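Long-range contacts in exocyst complex component EXO70 (PDB 2B1E), which serves as a subunit of the exocyst, the complex that tethers secretory vesicles to sites of exocytosis, and takes part in its assembly: residues A[295-300]-A[381-386]; A[301-306]-A[385-390]; A[288-293]-A[373-378]. All blocks are in the same frame, centred on the assembly; numbering follows the deposited sequence.

Contact 1: A[295-300]-A[381-386]; sequences KKANSI and VNLERK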
# COMPACT_ATOMS: atom_id res chain seq x y z
N LYS A 295 13.46 12.64 12.77
CA LYS A 295 12.94 13.54 13.80
C LYS A 295 12.97 12.90 15.18
O LYS A 295 13.41 13.51 16.15
CB LYS A 295 11.50 13.96 13.48
CG LYS A 295 11.36 14.74 12.18
CD LYS A 295 9.92 15.18 11.97
CE LYS A 295 9.75 15.95 10.67
NZ LYS A 295 8.33 16.36 10.47
N LYS A 296 12.49 11.66 15.27
CA LYS A 296 12.48 10.95 16.54
C LYS A 296 13.91 10.74 17.06
O LYS A 296 14.19 10.98 18.23
CB LYS A 296 11.77 9.60 16.39
CG LYS A 296 10.26 9.70 16.21
CD LYS A 296 9.57 10.01 17.53
CE LYS A 296 8.06 10.08 17.38
NZ LYS A 296 7.66 11.18 16.47
N ALA A 297 14.81 10.29 16.19
CA ALA A 297 16.19 10.04 16.61
C ALA A 297 16.90 11.30 17.10
O ALA A 297 17.84 11.22 17.89
CB ALA A 297 16.99 9.42 15.46
N ASN A 298 16.45 12.47 16.65
CA ASN A 298 17.07 13.73 17.06
C ASN A 298 16.27 14.52 18.10
O ASN A 298 16.74 15.56 18.58
CB ASN A 298 17.34 14.63 15.85
CG ASN A 298 18.39 14.05 14.90
OD1 ASN A 298 18.08 13.23 14.03
ND2 ASN A 298 19.64 14.48 15.07
N SER A 299 15.08 14.03 18.46
CA SER A 299 14.25 14.73 19.45
C SER A 299 14.96 14.89 20.79
O SER A 299 15.23 16.01 21.22
CB SER A 299 12.92 13.98 19.65
OG SER A 299 13.13 12.69 20.19
N ILE A 300 15.28 13.78 21.45
CA ILE A 300 15.97 13.83 22.74
C ILE A 300 17.44 14.12 22.48
O ILE A 300 18.13 13.32 21.86
CB ILE A 300 15.84 12.50 23.50
CG1 ILE A 300 14.36 12.16 23.68
CG2 ILE A 300 16.55 12.58 24.84
CD1 ILE A 300 13.57 13.25 24.37
N VAL A 381 22.42 5.77 11.91
CA VAL A 381 23.24 6.96 11.68
C VAL A 381 22.73 8.19 12.43
O VAL A 381 23.51 8.95 12.99
CB VAL A 381 23.36 7.29 10.16
CG1 VAL A 381 22.03 7.75 9.61
CG2 VAL A 381 24.43 8.35 9.94
N ASN A 382 21.42 8.40 12.45
CA ASN A 382 20.86 9.55 13.17
C ASN A 382 21.03 9.41 14.68
O ASN A 382 21.26 10.40 15.38
CB ASN A 382 19.40 9.74 12.79
CG ASN A 382 19.26 10.52 11.50
OD1 ASN A 382 19.27 11.75 11.52
ND2 ASN A 382 19.18 9.81 10.38
N LEU A 383 20.93 8.19 15.20
CA LEU A 383 21.18 8.00 16.62
C LEU A 383 22.66 8.29 16.86
O LEU A 383 23.04 8.83 17.89
CB LEU A 383 20.87 6.58 17.06
CG LEU A 383 19.40 6.23 17.31
CD1 LEU A 383 19.29 4.76 17.66
CD2 LEU A 383 18.84 7.11 18.43
N GLU A 384 23.51 7.92 15.89
CA GLU A 384 24.94 8.17 16.03
C GLU A 384 25.24 9.66 16.00
O GLU A 384 26.01 10.17 16.82
CB GLU A 384 25.75 7.51 14.90
CG GLU A 384 27.22 7.36 15.29
CD GLU A 384 28.19 7.25 14.13
OE1 GLU A 384 27.88 6.58 13.12
OE2 GLU A 384 29.28 7.84 14.24
N ARG A 385 24.64 10.35 15.04
CA ARG A 385 24.82 11.79 14.90
C ARG A 385 24.44 12.49 16.21
O ARG A 385 25.19 13.33 16.71
CB ARG A 385 23.96 12.34 13.76
CG ARG A 385 23.97 13.86 13.65
CD ARG A 385 23.26 14.36 12.40
NE ARG A 385 24.00 14.06 11.18
CZ ARG A 385 23.83 12.96 10.43
NH1 ARG A 385 22.94 12.04 10.78
NH2 ARG A 385 24.56 12.79 9.34
N LYS A 386 23.29 12.13 16.76
CA LYS A 386 22.85 12.72 18.01
C LYS A 386 23.80 12.41 19.15
O LYS A 386 24.09 13.27 19.99
CB LYS A 386 21.45 12.23 18.37
CG LYS A 386 20.99 12.78 19.71
CD LYS A 386 19.66 12.23 20.12
CE LYS A 386 19.77 10.81 20.63
NZ LYS A 386 18.43 10.38 21.10
O HOH W 1 15.84 11.13 20.33

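Contact 2: A[301-306]-A[385-390]; sequences STIPSN and RKAQIA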
# COMPACT_ATOMS: atom_id res chain seq x y z
N SER A 301 17.93 15.26 22.97
CA SER A 301 19.31 15.67 22.75
C SER A 301 20.37 14.84 23.47
O SER A 301 21.49 14.70 22.98
CB SER A 301 19.49 17.14 23.14
OG SER A 301 19.14 17.35 24.50
N THR A 302 20.01 14.30 24.63
CA THR A 302 20.95 13.50 25.41
C THR A 302 20.80 12.03 25.09
O THR A 302 19.86 11.62 24.40
CB THR A 302 20.70 13.69 26.91
OG1 THR A 302 19.36 13.30 27.21
CG2 THR A 302 20.89 15.15 27.29
N ILE A 303 21.74 11.22 25.56
CA ILE A 303 21.67 9.78 25.34
C ILE A 303 21.49 9.14 26.70
O ILE A 303 21.87 9.73 27.71
CB ILE A 303 22.95 9.25 24.64
CG1 ILE A 303 24.20 9.80 25.32
CG2 ILE A 303 22.92 9.63 23.16
CD1 ILE A 303 25.50 9.48 24.57
N PRO A 304 20.90 7.94 26.76
CA PRO A 304 20.68 7.26 28.04
C PRO A 304 22.01 6.97 28.73
O PRO A 304 22.99 6.60 28.07
CB PRO A 304 19.97 5.97 27.63
CG PRO A 304 19.33 6.32 26.34
CD PRO A 304 20.38 7.13 25.65
N SER A 305 22.04 7.13 30.05
CA SER A 305 23.26 6.89 30.82
C SER A 305 23.69 5.42 30.72
O SER A 305 24.88 5.11 30.82
CB SER A 305 23.07 7.27 32.29
OG SER A 305 22.16 6.41 32.95
N ASN A 306 22.73 4.53 30.51
CA ASN A 306 23.08 3.12 30.39
C ASN A 306 23.29 2.75 28.93
O ASN A 306 23.58 1.60 28.61
CB ASN A 306 22.00 2.22 31.03
CG ASN A 306 20.66 2.28 30.31
OD1 ASN A 306 20.45 3.09 29.40
ND2 ASN A 306 19.74 1.42 30.74
N ARG A 385 24.64 10.35 15.04
CA ARG A 385 24.82 11.79 14.90
C ARG A 385 24.44 12.49 16.21
O ARG A 385 25.19 13.33 16.71
CB ARG A 385 23.96 12.34 13.76
CG ARG A 385 23.97 13.86 13.65
CD ARG A 385 23.26 14.36 12.40
NE ARG A 385 24.00 14.06 11.18
CZ ARG A 385 23.83 12.96 10.43
NH1 ARG A 385 22.94 12.04 10.78
NH2 ARG A 385 24.56 12.79 9.34
N LYS A 386 23.29 12.13 16.76
CA LYS A 386 22.85 12.72 18.01
C LYS A 386 23.80 12.41 19.15
O LYS A 386 24.09 13.27 19.99
CB LYS A 386 21.45 12.23 18.37
CG LYS A 386 20.99 12.78 19.71
CD LYS A 386 19.66 12.23 20.12
CE LYS A 386 19.77 10.81 20.63
NZ LYS A 386 18.43 10.38 21.10
N ALA A 387 24.30 11.18 19.19
CA ALA A 387 25.23 10.79 20.23
C ALA A 387 26.52 11.61 20.14
O ALA A 387 27.05 12.05 21.15
CB ALA A 387 25.55 9.30 20.12
N GLN A 388 27.02 11.81 18.92
CA GLN A 388 28.24 12.60 18.74
C GLN A 388 28.06 14.04 19.21
O GLN A 388 28.94 14.62 19.85
CB GLN A 388 28.70 12.55 17.28
CG GLN A 388 29.47 11.27 16.94
CD GLN A 388 30.22 11.35 15.63
OE1 GLN A 388 30.87 12.35 15.33
NE2 GLN A 388 30.15 10.29 14.83
N ILE A 389 26.91 14.63 18.88
CA ILE A 389 26.60 16.00 19.27
C ILE A 389 26.43 16.08 20.79
O ILE A 389 26.75 17.10 21.41
CB ILE A 389 25.29 16.47 18.60
CG1 ILE A 389 25.49 16.57 17.08
CG2 ILE A 389 24.85 17.81 19.17
CD1 ILE A 389 24.24 16.91 16.32
N ALA A 390 25.93 15.01 21.38
CA ALA A 390 25.72 14.95 22.82
C ALA A 390 27.04 14.84 23.59
O ALA A 390 27.20 15.48 24.63
CB ALA A 390 24.82 13.76 23.16
O HOH W 2 22.52 15.42 20.59

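Contact 3: A[288-293]-A[373-378]; sequences DAIDRI and SDCIDT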
# COMPACT_ATOMS: atom_id res chain seq x y z
N ASP A 288 7.47 9.69 4.63
CA ASP A 288 7.17 10.11 6.00
C ASP A 288 7.85 9.26 7.05
O ASP A 288 8.30 9.77 8.07
CB ASP A 288 5.66 10.10 6.23
CG ASP A 288 5.29 10.51 7.64
OD1 ASP A 288 5.65 11.64 8.05
OD2 ASP A 288 4.65 9.71 8.35
N ALA A 289 7.90 7.95 6.82
CA ALA A 289 8.53 7.03 7.76
C ALA A 289 9.99 7.41 7.97
O ALA A 289 10.50 7.39 9.09
CB ALA A 289 8.44 5.60 7.25
N ILE A 290 10.67 7.76 6.87
CA ILE A 290 12.07 8.15 6.94
C ILE A 290 12.24 9.44 7.74
O ILE A 290 13.07 9.52 8.63
CB ILE A 290 12.68 8.33 5.53
CG1 ILE A 290 12.82 6.97 4.84
CG2 ILE A 290 14.04 9.01 5.62
CD1 ILE A 290 13.79 6.00 5.53
N ASP A 291 11.43 10.45 7.40
CA ASP A 291 11.47 11.75 8.07
C ASP A 291 11.10 11.60 9.54
O ASP A 291 11.63 12.30 10.41
CB ASP A 291 10.51 12.72 7.38
CG ASP A 291 11.01 13.15 6.01
OD1 ASP A 291 11.85 12.42 5.44
OD2 ASP A 291 10.56 14.19 5.51
N ARG A 292 10.19 10.68 9.82
CA ARG A 292 9.75 10.42 11.18
C ARG A 292 10.93 9.90 12.01
O ARG A 292 11.12 10.30 13.15
CB ARG A 292 8.63 9.38 11.15
CG ARG A 292 8.02 9.10 12.50
CD ARG A 292 7.57 7.66 12.57
NE ARG A 292 6.72 7.42 13.72
CZ ARG A 292 5.50 7.92 13.85
NH1 ARG A 292 4.99 8.68 12.88
NH2 ARG A 292 4.78 7.67 14.93
N ILE A 293 11.72 9.01 11.42
CA ILE A 293 12.88 8.44 12.11
C ILE A 293 13.93 9.52 12.40
O ILE A 293 14.47 9.60 13.50
CB ILE A 293 13.54 7.31 11.28
CG1 ILE A 293 12.52 6.19 11.05
CG2 ILE A 293 14.75 6.75 12.01
CD1 ILE A 293 12.99 5.13 10.06
N SER A 373 15.74 -1.48 4.72
CA SER A 373 17.16 -1.36 5.02
C SER A 373 17.54 0.12 5.14
O SER A 373 18.35 0.49 5.99
CB SER A 373 18.00 -2.03 3.92
OG SER A 373 17.90 -3.45 3.98
N ASP A 374 16.96 0.96 4.29
CA ASP A 374 17.24 2.39 4.34
C ASP A 374 16.74 2.97 5.66
O ASP A 374 17.39 3.84 6.25
CB ASP A 374 16.57 3.12 3.17
CG ASP A 374 17.36 2.98 1.88
OD1 ASP A 374 18.46 2.39 1.90
OD2 ASP A 374 16.87 3.48 0.84
N CYS A 375 15.59 2.48 6.13
CA CYS A 375 15.01 2.94 7.38
C CYS A 375 15.92 2.60 8.57
O CYS A 375 16.13 3.43 9.46
CB CYS A 375 13.64 2.30 7.60
SG CYS A 375 12.27 3.07 6.67
N ILE A 376 16.44 1.38 8.59
CA ILE A 376 17.32 0.95 9.67
C ILE A 376 18.64 1.71 9.61
O ILE A 376 19.20 2.06 10.64
CB ILE A 376 17.54 -0.57 9.63
CG1 ILE A 376 16.20 -1.28 9.85
CG2 ILE A 376 18.52 -1.00 10.72
CD1 ILE A 376 16.22 -2.77 9.56
N ASP A 377 19.12 1.98 8.39
CA ASP A 377 20.36 2.75 8.24
C ASP A 377 20.15 4.16 8.80
O ASP A 377 21.01 4.71 9.49
CB ASP A 377 20.74 2.89 6.76
CG ASP A 377 21.52 1.70 6.22
OD1 ASP A 377 21.91 0.82 7.01
OD2 ASP A 377 21.74 1.67 4.99
N THR A 378 19.00 4.74 8.47
CA THR A 378 18.68 6.09 8.92
C THR A 378 18.59 6.17 10.43
O THR A 378 19.05 7.13 11.04
CB THR A 378 17.35 6.58 8.28
OG1 THR A 378 17.45 6.48 6.86
CG2 THR A 378 17.06 8.03 8.67

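Contact 1: A[295-300]-A[381-386]
This is a nearly parallel helix-helix contact in the all-helical C-terminal region: A297, near the C-terminal end of helix 268-299, packs on N382 and L383 of helix 364-391, while K386 reaches across to carbonyl oxygens at and after it, A297 O and, less surely, I300 O. The short axes run 8.6 Å apart at 23°, a closeness matched by the small side chain at A297. Its CB presses on the CB of N382 at 3.6 Å, and CD2 of L383 comes up beside it. The N382 amide is turned back to its own helix, with ND2 bonded to the carbonyl oxygen of T378.

K386 spans the gap with CG anti to the backbone N (chi1 177°), and a bend at chi3 of 76° places CE. NZ donates weakly to A297 O (3.4 Å); a second bond to I300 O is doubtful, because that oxygen lies too close to the lysine chain. A positive charge beside carbonyls at this end of a helix would be expected to suit the helix dipole. S299 OG turns back to K296 O at 2.8 Å. A water accepts from K386 NZ (2.8 Å) and from I300 N, and donates to K296 O at 2.7 Å.

Contact 2: A[301-306]-A[385-390]
I303 lays its CG2 methyl over the backbone and side chain of A387, with CG2 at 3.9 Å from A387 CA and 4.0 Å from A387 CB. The contact joins the loop that follows helix 268-299 to helix 364-391, and I303 is the loop residue whose side chain is directed at that helix. With chi1 at 47°, CG1 takes the crowded position between the backbone N and the carbonyl carbon, while CG2, anti to the carbonyl carbon, is the branch that meets the helix. The same methyl also comes within 4.2 Å of K386 CE, so it rests on the aliphatic part of the lysine as well as on the alanine. Beyond the two segments, I303 touches R412 and F416 of helix 410-429, which places it between that helix and helix 364-391.

Upstream, the loop meets the helix through its backbone. The side chains of S301 and T302 start off away from helix 364-391, and it is S301 O that approaches, 3.5 Å from the methyl CB of A390 and 3.8 Å from K386 CG. A water joins the two backbones, giving one hydrogen to S301 O (2.7 Å) and the other to K386 O (2.7 Å). K386 O also accepts the helical bond from A390 N at 2.9 Å, so two donors grip this oxygen.

The lysine ammonium is turned to carbonyls just before the loop segment, A297 O weakly and perhaps I300 O, whose position is uncertain; here it contributes chiefly its carbon chain. No direct hydrogen bond crosses between the segments, and the attachment therefore rests on a main-chain oxygen, methyl contacts and one bridging water.

Contact 3: A[288-293]-A[373-378]
From helix 268-299, I290 and I293 push their CD1 methyls against C375 of helix 364-391. I290 CD1 touches the sulfur SG of C375 at 3.5 Å, and the same methyl lies 3.9 Å from T378 OG1. I290 has CG1 beside its backbone N, and chi2 of -64° sets CD1 where it meets both residues. I293 CD1 lies 3.6 Å from C375 O and 3.8 Å from C375 CB, with the sulfur only slightly farther off. One turn further along helix 364-391, the CG2 methyls of I293 and T378 face each other at 4.3 Å.

The threonine hydroxyl is buried but not left without a partner: T378 OG1 donates to D374 O at 2.7 Å, with a C=O...donor angle of 144°. T378 N reaches that oxygen from the opposite face of its plane, so two donors grip D374 O, and the OG1 bond is what directs the hydroxyl's hydrogen.

In the next shell, the D374 carboxylate is held by salt bridges to R339 and R444 and by a hydrogen bond from W342 NE1; the I290 side chain also rests on W342. Helix 311-323 closes another side, with T316 on I293 and L320 on C375.

The axes of the two short segments approach to 9.6 Å at 14°, and all the touching residues are buried. Two nearly parallel helices packed through mainly apolar side chains are typical of the core of an alpha-helical bundle, the architecture from which this rod-shaped protein is built.

Contacts 1 and 3 join the same two helices, 268-299 and 364-391, at successive levels with centres about 11 Å apart; contact 2 takes over where the first helix gives way to a loop, with its centre about 8 Å from that of contact 1. Burial falls off in the order 3, 1, 2. Contact 3 is wholly buried and joined by apolar touches without polar bonds across it. Contact 1 is partly buried and mixes close alanine packing with lysine and water bonds to carbonyls. Contact 2, also partly buried, keeps one isoleucine as its apolar anchor and a water bridging two backbone carbonyls. K386 is common to contacts 1 and 2: its ammonium matters in the first, its carbon chain in the second.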